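Local structure of protein Bug27 (Bordetella pertussis, 2QPQ) at residues H143-V151 with R288-L298; P6-F16 with R61-N72. The protein is a periplasmic solute-binding protein of the Bug family with a Venus flytrap fold, and probably captures a small ligand between its two domains. All blocks are in the same frame, centred on the assembly; numbering follows the deposited sequence.

Contact 1 (H143-V151 with R288-L298); sequences HLAGELLNV and RFSALTKQIGL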
loop_
_atom_site.group_PDB
_atom_site.type_symbol
_atom_site.label_atom_id
_atom_site.label_comp_id
_atom_site.label_asym_id
_atom_site.label_seq_id
_atom_site.Cartn_x
_atom_site.Cartn_y
_atom_site.Cartn_z
ATOM N N HIS A 143 0.197 7.947 5.029
ATOM C CA HIS A 143 0.465 8.625 6.310
ATOM C C HIS A 143 1.917 8.387 6.760
ATOM O O HIS A 143 2.655 9.327 7.037
ATOM C CB HIS A 143 -0.543 8.137 7.351
ATOM C CG HIS A 143 -0.320 8.672 8.733
ATOM N ND1 HIS A 143 -0.981 8.172 9.840
ATOM C CD2 HIS A 143 0.490 9.652 9.188
ATOM C CE1 HIS A 143 -0.587 8.829 10.914
ATOM N NE2 HIS A 143 0.300 9.738 10.543
ATOM N N LEU A 144 2.344 7.133 6.811
ATOM C CA LEU A 144 3.700 6.853 7.264
ATOM C C LEU A 144 4.806 7.422 6.347
ATOM O O LEU A 144 5.868 7.787 6.841
ATOM C CB LEU A 144 3.899 5.351 7.486
ATOM C CG LEU A 144 3.125 4.683 8.639
ATOM C CD1 LEU A 144 3.787 3.347 8.998
ATOM C CD2 LEU A 144 2.949 5.561 9.854
ATOM N N ALA A 145 4.550 7.518 5.036
ATOM C CA ALA A 145 5.504 8.155 4.125
ATOM C C ALA A 145 5.784 9.613 4.552
ATOM O O ALA A 145 6.953 10.052 4.582
ATOM C CB ALA A 145 5.060 8.065 2.658
ATOM N N GLY A 146 4.747 10.330 4.967
ATOM C CA GLY A 146 4.919 11.757 5.408
ATOM C C GLY A 146 5.629 11.799 6.755
ATOM O O GLY A 146 6.484 12.659 7.010
ATOM N N GLU A 147 5.268 10.891 7.655
ATOM C CA GLU A 147 5.951 10.840 8.942
ATOM C C GLU A 147 7.418 10.410 8.799
ATOM O O GLU A 147 8.286 10.920 9.487
ATOM C CB GLU A 147 5.175 9.951 9.912
ATOM C CG GLU A 147 3.836 10.621 10.365
ATOM C CD GLU A 147 4.069 12.006 10.961
ATOM O OE1 GLU A 147 4.905 12.089 11.875
ATOM O OE2 GLU A 147 3.435 13.023 10.525
ATOM N N LEU A 148 7.694 9.479 7.886
ATOM C CA LEU A 148 9.061 9.061 7.644
ATOM C C LEU A 148 9.877 10.220 7.105
ATOM O O LEU A 148 11.045 10.398 7.480
ATOM C CB LEU A 148 9.101 7.870 6.670
ATOM C CG LEU A 148 10.470 7.271 6.314
ATOM C CD1 LEU A 148 11.179 6.713 7.569
ATOM C CD2 LEU A 148 10.258 6.189 5.246
ATOM N N LEU A 149 9.287 11.008 6.219
ATOM C CA LEU A 149 9.985 12.192 5.753
ATOM C C LEU A 149 10.299 13.157 6.906
ATOM O O LEU A 149 11.415 13.690 6.981
ATOM C CB LEU A 149 9.191 12.892 4.672
ATOM C CG LEU A 149 9.835 14.116 3.980
ATOM C CD1 LEU A 149 11.194 13.769 3.353
ATOM C CD2 LEU A 149 8.875 14.633 2.941
ATOM N N ASN A 150 9.310 13.397 7.772
ATOM C CA ASN A 150 9.485 14.257 8.956
ATOM C C ASN A 150 10.661 13.797 9.796
ATOM O O ASN A 150 11.495 14.612 10.180
ATOM C CB ASN A 150 8.259 14.263 9.891
ATOM C CG ASN A 150 7.152 15.250 9.475
ATOM O OD1 ASN A 150 6.020 15.120 9.953
ATOM N ND2 ASN A 150 7.461 16.233 8.625
ATOM N N VAL A 151 10.673 12.507 10.111
ATOM C CA VAL A 151 11.707 11.899 10.960
ATOM C C VAL A 151 13.076 11.957 10.244
ATOM O O VAL A 151 14.069 12.338 10.853
ATOM C CB VAL A 151 11.303 10.442 11.379
ATOM C CG1 VAL A 151 12.453 9.684 12.036
ATOM C CG2 VAL A 151 10.097 10.462 12.333
ATOM N N ARG A 288 10.145 -2.716 10.721
ATOM C CA ARG A 288 10.521 -1.373 10.320
ATOM C C ARG A 288 9.418 -0.348 10.641
ATOM O O ARG A 288 9.689 0.747 11.161
ATOM C CB ARG A 288 10.852 -1.416 8.834
ATOM C CG ARG A 288 10.884 -0.111 8.137
ATOM C CD ARG A 288 10.594 -0.395 6.688
ATOM N NE ARG A 288 10.832 0.823 5.937
ATOM C CZ ARG A 288 10.375 1.044 4.723
ATOM N NH1 ARG A 288 9.604 0.143 4.113
ATOM N NH2 ARG A 288 10.698 2.176 4.144
ATOM N N PHE A 289 8.171 -0.714 10.348
ATOM C CA PHE A 289 7.061 0.216 10.566
ATOM C C PHE A 289 6.834 0.373 12.042
ATOM O O PHE A 289 6.523 1.461 12.510
ATOM C CB PHE A 289 5.773 -0.277 9.872
ATOM C CG PHE A 289 5.856 -0.216 8.371
ATOM C CD1 PHE A 289 6.657 0.752 7.759
ATOM C CD2 PHE A 289 5.148 -1.112 7.568
ATOM C CE1 PHE A 289 6.762 0.824 6.392
ATOM C CE2 PHE A 289 5.213 -1.016 6.139
ATOM C CZ PHE A 289 6.030 -0.067 5.567
ATOM N N SER A 290 7.022 -0.713 12.794
ATOM C CA SER A 290 6.798 -0.646 14.250
ATOM C C SER A 290 7.784 0.317 14.884
ATOM O O SER A 290 7.433 1.063 15.814
ATOM C CB SER A 290 6.907 -2.036 14.881
ATOM O OG SER A 290 5.622 -2.631 14.795
ATOM N N ALA A 291 9.007 0.290 14.371
ATOM C CA ALA A 291 10.060 1.195 14.845
ATOM C C ALA A 291 9.705 2.680 14.585
ATOM O O ALA A 291 9.826 3.550 15.476
ATOM C CB ALA A 291 11.377 0.831 14.187
ATOM N N LEU A 292 9.272 2.963 13.365
ATOM C CA LEU A 292 8.826 4.292 12.978
ATOM C C LEU A 292 7.644 4.783 13.803
ATOM O O LEU A 292 7.670 5.901 14.300
ATOM C CB LEU A 292 8.451 4.319 11.482
ATOM C CG LEU A 292 7.919 5.658 10.931
ATOM C CD1 LEU A 292 8.953 6.796 11.100
ATOM C CD2 LEU A 292 7.502 5.464 9.473
ATOM N N THR A 293 6.592 3.980 13.923
ATOM C CA THR A 293 5.402 4.428 14.655
ATOM C C THR A 293 5.646 4.494 16.188
ATOM O O THR A 293 4.974 5.255 16.896
ATOM C CB THR A 293 4.150 3.585 14.323
ATOM O OG1 THR A 293 4.381 2.215 14.663
ATOM C CG2 THR A 293 3.811 3.686 12.866
ATOM N N LYS A 294 6.607 3.718 16.678
ATOM C CA LYS A 294 7.097 3.894 18.058
ATOM C C LYS A 294 7.805 5.260 18.228
ATOM O O LYS A 294 7.466 5.997 19.153
ATOM C CB LYS A 294 7.967 2.721 18.515
ATOM C CG LYS A 294 8.049 2.510 20.034
ATOM C CD LYS A 294 9.013 1.355 20.357
ATOM C CE LYS A 294 9.946 1.655 21.521
ATOM N NZ LYS A 294 10.592 0.348 21.971
ATOM N N GLN A 295 8.717 5.618 17.324
ATOM C CA GLN A 295 9.367 6.954 17.341
ATOM C C GLN A 295 8.356 8.101 17.439
ATOM O O GLN A 295 8.483 8.993 18.290
ATOM C CB GLN A 295 10.167 7.214 16.074
ATOM C CG GLN A 295 11.402 6.389 15.844
ATOM C CD GLN A 295 12.078 6.745 14.508
ATOM O OE1 GLN A 295 12.611 7.852 14.351
ATOM N NE2 GLN A 295 12.048 5.815 13.547
ATOM N N ILE A 296 7.367 8.088 16.545
ATOM C CA ILE A 296 6.417 9.192 16.434
ATOM C C ILE A 296 5.232 9.045 17.408
ATOM O O ILE A 296 4.393 9.925 17.499
ATOM C CB ILE A 296 5.880 9.365 14.949
ATOM C CG1 ILE A 296 5.018 8.177 14.546
ATOM C CG2 ILE A 296 7.029 9.565 13.949
ATOM C CD1 ILE A 296 4.293 8.365 13.228
ATOM N N GLY A 297 5.142 7.915 18.100
ATOM C CA GLY A 297 4.089 7.711 19.089
ATOM C C GLY A 297 2.679 7.526 18.570
ATOM O O GLY A 297 1.710 7.952 19.207
ATOM N N LEU A 298 2.553 6.870 17.415
ATOM C CA LEU A 298 1.255 6.735 16.747
ATOM C C LEU A 298 0.528 5.476 17.191
ATOM O O LEU A 298 1.071 4.384 17.072
ATOM C CB LEU A 298 1.433 6.725 15.213
ATOM C CG LEU A 298 0.175 6.457 14.375
ATOM C CD1 LEU A 298 -0.844 7.584 14.425
ATOM C CD2 LEU A 298 0.591 6.191 12.947
#

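Contact 2 (P6-F16 with R61-N72); sequences PNKPLDIIVTF and RAPDGYSLLMVN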
loop_
_atom_site.group_PDB
_atom_site.type_symbol
_atom_site.label_atom_id
_atom_site.label_comp_id
_atom_site.label_asym_id
_atom_site.label_seq_id
_atom_site.Cartn_x
_atom_site.Cartn_y
_atom_site.Cartn_z
ATOM N N PRO A 6 -7.623 -27.540 -5.585
ATOM C CA PRO A 6 -8.831 -26.687 -5.444
ATOM C C PRO A 6 -10.197 -27.365 -5.820
ATOM O O PRO A 6 -10.470 -27.545 -6.996
ATOM C CB PRO A 6 -8.517 -25.464 -6.336
ATOM C CG PRO A 6 -7.074 -25.633 -6.828
ATOM C CD PRO A 6 -6.697 -27.082 -6.638
ATOM N N ASN A 7 -11.052 -27.694 -4.839
ATOM C CA ASN A 7 -12.301 -28.492 -5.071
ATOM C C ASN A 7 -13.646 -27.860 -4.615
ATOM O O ASN A 7 -14.735 -28.480 -4.713
ATOM C CB ASN A 7 -12.155 -29.908 -4.471
ATOM C CG ASN A 7 -12.014 -29.912 -2.942
ATOM O OD1 ASN A 7 -12.472 -29.007 -2.234
ATOM N ND2 ASN A 7 -11.401 -30.976 -2.422
ATOM N N LYS A 8 -13.551 -26.654 -4.063
ATOM C CA LYS A 8 -14.686 -25.801 -3.792
ATOM C C LYS A 8 -14.148 -24.393 -4.103
ATOM O O LYS A 8 -12.946 -24.241 -4.420
ATOM C CB LYS A 8 -15.148 -25.937 -2.323
ATOM C CG LYS A 8 -14.109 -25.491 -1.303
ATOM C CD LYS A 8 -14.503 -25.832 0.123
ATOM C CE LYS A 8 -13.577 -25.135 1.097
ATOM N NZ LYS A 8 -13.697 -25.702 2.476
ATOM N N PRO A 9 -15.033 -23.366 -4.063
ATOM C CA PRO A 9 -14.567 -22.000 -4.302
ATOM C C PRO A 9 -13.433 -21.628 -3.341
ATOM O O PRO A 9 -13.379 -22.150 -2.233
ATOM C CB PRO A 9 -15.797 -21.149 -3.991
ATOM C CG PRO A 9 -16.976 -22.059 -4.255
ATOM C CD PRO A 9 -16.495 -23.430 -3.842
ATOM N N LEU A 10 -12.529 -20.769 -3.796
ATOM C CA LEU A 10 -11.651 -20.028 -2.897
ATOM C C LEU A 10 -12.436 -18.838 -2.341
ATOM O O LEU A 10 -13.415 -18.376 -2.927
ATOM C CB LEU A 10 -10.374 -19.557 -3.608
ATOM C CG LEU A 10 -9.178 -20.462 -3.906
ATOM C CD1 LEU A 10 -9.478 -21.904 -4.205
ATOM C CD2 LEU A 10 -8.358 -19.809 -5.022
ATOM N N ASP A 11 -12.023 -18.374 -1.176
ATOM C CA ASP A 11 -12.653 -17.232 -0.535
ATOM C C ASP A 11 -11.511 -16.251 -0.301
ATOM O O ASP A 11 -10.621 -16.525 0.472
ATOM C CB ASP A 11 -13.258 -17.690 0.785
ATOM C CG ASP A 11 -14.016 -16.581 1.508
ATOM O OD1 ASP A 11 -14.376 -15.553 0.852
ATOM O OD2 ASP A 11 -14.277 -16.753 2.723
ATOM N N ILE A 12 -11.503 -15.149 -1.038
ATOM C CA ILE A 12 -10.412 -14.190 -0.970
ATOM C C ILE A 12 -10.985 -13.016 -0.189
ATOM O O ILE A 12 -11.959 -12.387 -0.627
ATOM C CB ILE A 12 -9.956 -13.746 -2.383
ATOM C CG1 ILE A 12 -9.354 -14.926 -3.168
ATOM C CG2 ILE A 12 -8.953 -12.582 -2.329
ATOM C CD1 ILE A 12 -9.078 -14.553 -4.637
ATOM N N ILE A 13 -10.392 -12.740 0.965
ATOM C CA ILE A 13 -10.932 -11.708 1.861
ATOM C C ILE A 13 -10.080 -10.482 1.681
ATOM O O ILE A 13 -8.859 -10.519 1.890
ATOM C CB ILE A 13 -10.939 -12.162 3.359
ATOM C CG1 ILE A 13 -11.730 -13.485 3.594
ATOM C CG2 ILE A 13 -11.436 -11.004 4.249
ATOM C CD1 ILE A 13 -13.148 -13.464 3.099
ATOM N N VAL A 14 -10.699 -9.403 1.206
ATOM C CA VAL A 14 -9.959 -8.174 0.937
ATOM C C VAL A 14 -10.014 -7.242 2.158
ATOM O O VAL A 14 -11.086 -6.999 2.678
ATOM C CB VAL A 14 -10.502 -7.441 -0.316
ATOM C CG1 VAL A 14 -9.536 -6.355 -0.717
ATOM C CG2 VAL A 14 -10.712 -8.420 -1.472
ATOM N N THR A 15 -8.857 -6.715 2.558
ATOM C CA THR A 15 -8.694 -5.950 3.807
ATOM C C THR A 15 -9.058 -4.494 3.604
ATOM O O THR A 15 -9.101 -3.733 4.552
ATOM C CB THR A 15 -7.221 -5.976 4.288
ATOM O OG1 THR A 15 -6.350 -5.649 3.186
ATOM C CG2 THR A 15 -6.861 -7.348 4.894
ATOM N N PHE A 16 -9.326 -4.110 2.365
ATOM C CA PHE A 16 -9.685 -2.713 2.051
ATOM C C PHE A 16 -10.935 -2.656 1.201
ATOM O O PHE A 16 -11.309 -3.651 0.562
ATOM C CB PHE A 16 -8.472 -1.956 1.454
ATOM C CG PHE A 16 -7.525 -1.464 2.518
ATOM C CD1 PHE A 16 -6.620 -2.346 3.127
ATOM C CD2 PHE A 16 -7.620 -0.167 3.009
ATOM C CE1 PHE A 16 -5.796 -1.927 4.174
ATOM C CE2 PHE A 16 -6.806 0.262 4.050
ATOM C CZ PHE A 16 -5.891 -0.620 4.633
ATOM N N ARG A 61 -9.389 -19.428 9.839
ATOM C CA ARG A 61 -9.781 -20.431 8.843
ATOM C C ARG A 61 -8.771 -21.578 8.757
ATOM O O ARG A 61 -7.609 -21.425 9.188
ATOM C CB ARG A 61 -9.904 -19.793 7.442
ATOM C CG ARG A 61 -11.049 -18.794 7.292
ATOM C CD ARG A 61 -12.439 -19.482 7.136
ATOM N NE ARG A 61 -13.476 -18.454 6.938
ATOM C CZ ARG A 61 -13.794 -17.885 5.765
ATOM N NH1 ARG A 61 -13.205 -18.254 4.631
ATOM N NH2 ARG A 61 -14.766 -16.960 5.725
ATOM N N ALA A 62 -9.231 -22.708 8.195
ATOM C CA ALA A 62 -8.410 -23.881 7.987
ATOM C C ALA A 62 -7.209 -23.506 7.114
ATOM O O ALA A 62 -7.322 -22.671 6.219
ATOM C CB ALA A 62 -9.221 -25.017 7.315
ATOM N N PRO A 63 -6.050 -24.108 7.389
ATOM C CA PRO A 63 -4.840 -23.860 6.583
ATOM C C PRO A 63 -4.773 -24.753 5.340
ATOM O O PRO A 63 -3.805 -25.529 5.156
ATOM C CB PRO A 63 -3.722 -24.198 7.558
ATOM C CG PRO A 63 -4.344 -25.384 8.386
ATOM C CD PRO A 63 -5.808 -25.061 8.518
ATOM N N ASP A 64 -5.811 -24.679 4.511
ATOM C CA ASP A 64 -5.991 -25.645 3.405
ATOM C C ASP A 64 -5.899 -24.974 2.039
ATOM O O ASP A 64 -5.974 -25.631 0.974
ATOM C CB ASP A 64 -7.304 -26.401 3.553
ATOM C CG ASP A 64 -8.506 -25.483 3.709
ATOM O OD1 ASP A 64 -8.411 -24.242 3.548
ATOM O OD2 ASP A 64 -9.583 -26.019 3.989
ATOM N N GLY A 65 -5.666 -23.664 2.061
ATOM C CA GLY A 65 -5.586 -22.943 0.813
ATOM C C GLY A 65 -6.871 -22.345 0.257
ATOM O O GLY A 65 -6.838 -21.661 -0.765
ATOM N N TYR A 66 -7.994 -22.575 0.922
ATOM C CA TYR A 66 -9.281 -22.117 0.400
ATOM C C TYR A 66 -9.681 -20.743 0.939
ATOM O O TYR A 66 -10.679 -20.180 0.525
ATOM C CB TYR A 66 -10.378 -23.150 0.698
ATOM C CG TYR A 66 -10.202 -24.367 -0.157
ATOM C CD1 TYR A 66 -10.593 -24.354 -1.488
ATOM C CD2 TYR A 66 -9.615 -25.518 0.359
ATOM C CE1 TYR A 66 -10.403 -25.475 -2.297
ATOM C CE2 TYR A 66 -9.444 -26.635 -0.412
ATOM C CZ TYR A 66 -9.826 -26.607 -1.751
ATOM O OH TYR A 66 -9.643 -27.744 -2.514
ATOM N N SER A 67 -8.906 -20.240 1.888
ATOM C CA SER A 67 -9.161 -18.949 2.517
ATOM C C SER A 67 -7.888 -18.136 2.396
ATOM O O SER A 67 -6.822 -18.521 2.911
ATOM C CB SER A 67 -9.540 -19.085 3.998
ATOM O OG SER A 67 -10.699 -19.911 4.151
ATOM N N LEU A 68 -8.005 -16.991 1.741
ATOM C CA LEU A 68 -6.844 -16.138 1.508
ATOM C C LEU A 68 -7.177 -14.718 1.944
ATOM O O LEU A 68 -8.350 -14.337 2.008
ATOM C CB LEU A 68 -6.456 -16.139 0.024
ATOM C CG LEU A 68 -5.983 -17.445 -0.613
ATOM C CD1 LEU A 68 -7.205 -18.145 -1.176
ATOM C CD2 LEU A 68 -5.014 -17.101 -1.768
ATOM N N LEU A 69 -6.143 -13.956 2.263
ATOM C CA LEU A 69 -6.290 -12.583 2.700
ATOM C C LEU A 69 -5.562 -11.703 1.706
ATOM O O LEU A 69 -4.372 -11.885 1.490
ATOM C CB LEU A 69 -5.678 -12.401 4.101
ATOM C CG LEU A 69 -5.983 -11.012 4.682
ATOM C CD1 LEU A 69 -7.483 -10.875 5.081
ATOM C CD2 LEU A 69 -5.045 -10.779 5.890
ATOM N N MET A 70 -6.287 -10.799 1.056
ATOM C CA MET A 70 -5.636 -9.827 0.167
ATOM C C MET A 70 -5.182 -8.626 0.994
ATOM O O MET A 70 -6.007 -7.975 1.618
ATOM C CB MET A 70 -6.576 -9.344 -0.954
ATOM C CG MET A 70 -5.780 -8.419 -1.914
ATOM S SD MET A 70 -4.973 -9.410 -3.226
ATOM C CE MET A 70 -3.823 -8.227 -3.878
ATOM N N VAL A 71 -3.885 -8.367 1.001
ATOM C CA VAL A 71 -3.260 -7.351 1.860
ATOM C C VAL A 71 -2.496 -6.306 1.056
ATOM O O VAL A 71 -2.038 -6.542 -0.077
ATOM C CB VAL A 71 -2.285 -7.994 2.956
ATOM C CG1 VAL A 71 -3.081 -8.880 3.932
ATOM C CG2 VAL A 71 -1.097 -8.856 2.299
ATOM N N ASN A 72 -2.292 -5.165 1.690
ATOM C CA ASN A 72 -1.230 -4.289 1.262
ATOM C C ASN A 72 -0.336 -3.980 2.467
ATOM O O ASN A 72 -0.539 -4.531 3.553
ATOM C CB ASN A 72 -1.785 -3.025 0.594
ATOM C CG ASN A 72 -2.690 -2.225 1.512
ATOM O OD1 ASN A 72 -3.891 -2.100 1.265
ATOM N ND2 ASN A 72 -2.129 -1.672 2.546
HETATM O O HOH W 1 -11.931 -24.813 4.294
HETATM O O HOH W 2 -3.795 -4.894 4.078
#

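Contact 1 (H143-V151 with R288-L298)
Leu292 and Leu144 meet across two helices with different first torsions. Leu292 carries CG anti to its backbone N (chi1 178°), which sends both methyls onto the helix of 143-151. Leu144 has CG anti to its carbonyl carbon instead (chi1 -67°), and its branches spread over the other helix.

Leu292 lies along about two turns of its partner. Leu292 CD2 rests 4.0 Å from Leu148 CB and also touches the backbone O of Leu144. CD1 reaches Val151 CG2. The side chains of Leu292 and Leu148 cross at about a right angle.

Leu144 CD2 sits 3.7 Å from Thr293 CG2 and also meets Leu298 CD2. The other methyl, Leu144 CD1, approaches Phe289 CD1 at 4.1 Å and obliquely to the ring. Val77 of helix 74-81 also touches Leu144, and Phe289 and Thr293 pack on the same helix.

At the next turn, Glu147 CG lies 3.7 Å from Ile296 CD1. Beyond it the chain bends at chi2, and OE2 bonds to Tyr133 OH. Val151 CG2 comes within 3.6 Å of Ile296 CG2.

Gly297 ends the helix in a Schellman motif with positive phi. The chain then turns so that Leu298 can reach back. Leu298 CD2 lies 3.5 Å from His143 CE1, at an oblique angle to the imidazole. The His143 ring is fixed by other partners: ND1 bonds to Gly139 N, and His159 stacks on it.

No hydrogen bond joins the segments, so the contact rests on apolar packing. The axes cross at 65° with a closest approach of 10.6 Å. The arrangement belongs to the Venus flytrap fold of periplasmic binding proteins, with the last long helix, 275-296, laid on helix 141-153 beside helix 74-81.

Contact 2 (P6-F16 with R61-N72)
Met70 O takes two bonds from Thr15. Thr15 OG1 donates to Met70 O at 2.8 Å, in the carbonyl plane, on a lone pair. Thr15 N reaches the same Met70 O at 3.3 Å. Thr15 holds OG1 between its backbone N and carbonyl carbon (chi1 49°), which lets both donors reach one oxygen. Water 2 donates a hydrogen bond to Thr15 OG1 and accepts one from Asn72 N, so it bridges the ends of the strands.

Strand 10-14 lies between strands 41-45 and 67-72, all parallel, as in an alpha/beta sheet. Asp11 N bonds to Tyr66 O, Leu68 N to Asp11 O, Ile13 N to Leu68 O and Met70 N to Ile13 O. Ile12 and Val14 share a face with Leu68 and Met70, and helix 21-35 packs on Val14 and Met70. On the other face, Leu69 CD1 touches Ile13 CG2 and lies 3.6 Å from Thr15 CG2, just past the strand.

Also on that face, Asp11 forms a salt bridge with Arg61. Arg61 NH1 meets Asp11 OD2 at 2.7 Å on its anti side, and the two flat groups are nearly coplanar (19°). NH2 adds a weak bond to the same oxygen. Arg61 NH1 also donates to Ser67 OG at 3.0 Å, which helps fix the turn of the guanidinium.

Tyr66 closes the N-terminal end. Tyr66 OH accepts from Asn7 N at 2.7 Å, at the ring edge. Lys8 passes over one ring face, with CG in a CH-pi contact and Lys8 CE 3.7 Å from Tyr66 CG. Lys8 NZ reaches Asp64 OD2 through water 1.

Asp11 OD1 also lies close to Glu44 OE2. The Arg61 charge probably offsets this crowding of acids and would favour an ionised Asp11.

How the contacts relate
From the N terminus, contact 2 forms first. Strand 10-14 is followed by helix 21-35, strand 41-45 and helix 52-59 before residues 61-72 return beside it. The chain later lays strand 227-235 antiparallel against 67-72. Contact 1 opens only after contact 2 has closed, so the two are in series and neither nest nor cross. Contact 1 closes a much longer loop, with 136 residues between its segments. The centres lie 30 Å apart. Contact 2 ties the N-terminal strand to the third strand in the chain, while contact 1 ties the C-terminal helix, 275-296, to helix 141-153 from the middle of the chain.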